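Local coordinates for thioredoxin-like protein (Parabacteroides distasonis, PDB 4FO5), which is a thioredoxin-like protein of the AhpC/TSA family and probably an oxidoreductase, though its substrate and activity are not established, at residues F39-Y43 against I79-V84. Sequence-based numbering, arbitrary orientation.
Sequences FWAAY and IFTETV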
# COMPACT_ATOMS: atom_id res chain seq x y z
N PHE A 39 2.59 1.83 2.78
CA PHE A 39 3.24 3.12 3.02
C PHE A 39 4.66 2.87 3.40
O PHE A 39 4.94 2.01 4.23
CB PHE A 39 2.52 3.92 4.12
CG PHE A 39 1.12 4.31 3.72
CD1 PHE A 39 0.88 5.42 2.93
CD2 PHE A 39 0.03 3.50 4.06
CE1 PHE A 39 -0.42 5.78 2.56
CE2 PHE A 39 -1.26 3.86 3.70
CZ PHE A 39 -1.48 4.99 2.95
N TRP A 40 5.57 3.64 2.80
CA TRP A 40 7.00 3.54 3.06
C TRP A 40 7.67 4.88 2.73
O TRP A 40 7.04 5.77 2.18
CB TRP A 40 7.62 2.39 2.22
CG TRP A 40 7.64 2.69 0.75
CD1 TRP A 40 6.57 2.69 -0.09
CD2 TRP A 40 8.76 3.12 -0.03
NE1 TRP A 40 6.96 3.06 -1.35
CE2 TRP A 40 8.30 3.35 -1.34
CE3 TRP A 40 10.12 3.34 0.26
CZ2 TRP A 40 9.15 3.78 -2.37
CZ3 TRP A 40 10.95 3.79 -0.76
CH2 TRP A 40 10.47 3.99 -2.06
N ALA A 41 8.96 4.99 3.05
CA ALA A 41 9.80 6.14 2.72
C ALA A 41 11.25 5.68 2.71
O ALA A 41 11.60 4.82 3.52
CB ALA A 41 9.60 7.27 3.71
N ALA A 42 12.07 6.24 1.81
CA ALA A 42 13.50 5.92 1.72
C ALA A 42 14.21 6.19 3.07
O ALA A 42 15.14 5.46 3.41
CB ALA A 42 14.15 6.72 0.61
N TYR A 43 13.73 7.20 3.85
CA TYR A 43 14.29 7.54 5.17
C TYR A 43 13.94 6.50 6.27
O TYR A 43 14.44 6.61 7.39
CB TYR A 43 13.87 8.97 5.61
CG TYR A 43 12.40 9.18 5.89
CD1 TYR A 43 11.81 8.70 7.06
CD2 TYR A 43 11.62 9.97 5.06
CE1 TYR A 43 10.47 8.95 7.36
CE2 TYR A 43 10.28 10.23 5.34
CZ TYR A 43 9.70 9.71 6.49
OH TYR A 43 8.37 9.94 6.77
N ILE A 79 14.15 11.65 -4.87
CA ILE A 79 14.47 10.60 -3.89
C ILE A 79 13.58 9.37 -4.18
O ILE A 79 14.08 8.26 -4.19
CB ILE A 79 14.35 11.11 -2.42
CG1 ILE A 79 15.41 12.18 -2.08
CG2 ILE A 79 14.33 9.96 -1.39
CD1 ILE A 79 16.95 11.78 -2.22
N PHE A 80 12.27 9.59 -4.46
CA PHE A 80 11.34 8.50 -4.79
C PHE A 80 11.78 7.79 -6.09
O PHE A 80 11.84 6.57 -6.12
CB PHE A 80 9.90 9.02 -4.92
CG PHE A 80 8.94 8.14 -5.70
CD1 PHE A 80 8.38 7.00 -5.12
CD2 PHE A 80 8.58 8.45 -7.01
CE1 PHE A 80 7.48 6.20 -5.83
CE2 PHE A 80 7.69 7.65 -7.72
CZ PHE A 80 7.15 6.52 -7.13
N THR A 81 12.10 8.57 -7.13
CA THR A 81 12.50 8.09 -8.45
C THR A 81 13.77 7.23 -8.38
O THR A 81 13.75 6.10 -8.85
CB THR A 81 12.62 9.29 -9.41
OG1 THR A 81 11.29 9.67 -9.75
CG2 THR A 81 13.40 8.98 -10.67
N GLU A 82 14.84 7.76 -7.77
CA GLU A 82 16.13 7.08 -7.61
C GLU A 82 15.99 5.77 -6.81
O GLU A 82 16.53 4.75 -7.23
CB GLU A 82 17.11 8.04 -6.90
CG GLU A 82 18.58 7.68 -6.99
CD GLU A 82 19.48 8.59 -6.19
OE1 GLU A 82 19.26 8.73 -4.96
OE2 GLU A 82 20.42 9.16 -6.78
N THR A 83 15.22 5.80 -5.69
CA THR A 83 14.99 4.65 -4.80
C THR A 83 14.26 3.51 -5.54
O THR A 83 14.71 2.37 -5.48
CB THR A 83 14.22 5.09 -3.53
OG1 THR A 83 14.94 6.14 -2.88
CG2 THR A 83 14.05 3.96 -2.55
N VAL A 84 13.15 3.83 -6.23
CA VAL A 84 12.35 2.85 -6.97
C VAL A 84 13.20 2.22 -8.11
O VAL A 84 13.11 1.01 -8.34
CB VAL A 84 11.03 3.51 -7.44
CG1 VAL A 84 10.27 2.63 -8.41
CG2 VAL A 84 10.14 3.84 -6.24
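Trp40 meets Thr83 and Val84 with the outer rim of its six-membered ring. It sits at the end of strand 34-40, and its indole reaches across to helix 77-87. With chi1 at 69°, Trp40 CG is tucked in over its own backbone, flanked by N and C, and from there the benzo edge extends to the helix. Thr83 CG2 touches that edge near the ring plane, 3.6 Å from Trp40 CZ3. Val84 CG2 is also at the edge, 4.0 Å from Trp40 CZ2, and its side chain crosses the indole at about a right angle. The Phe80 ring comes in obliquely, with Phe80 CD1 4.3 Å from Trp40 CZ2. The Trp40 side chain also touches Arg48 and Asn51 of helix 45-58 and Gln94 of strand 94-96.

Past the strand end, Ala42 turns its methyl to the helix. Ala42 CB lies 3.8 Å from Ile79 CG2. Thr83 OG1 is 3.6 Å from the same Ala42 CB. The Ala42 backbone N is hydrogen-bonded to Asp74.

Thr83 thus splits its two branches between Trp40 and Ala42. Thr83 OG1 donates to Ile79 O at 2.6 Å, while Thr83 N reaches the same oxygen from the opposite face of the carbonyl plane. This bond uses the hydroxyl proton inside the helix and is consistent with holding the Thr83 side chain in this rotamer. Across the contact the touches are mostly carbon on carbon, with Thr83 OG1 the polar exception: the end of the central strand of a thioredoxin-like fold and the loop after it pack on a flanking helix.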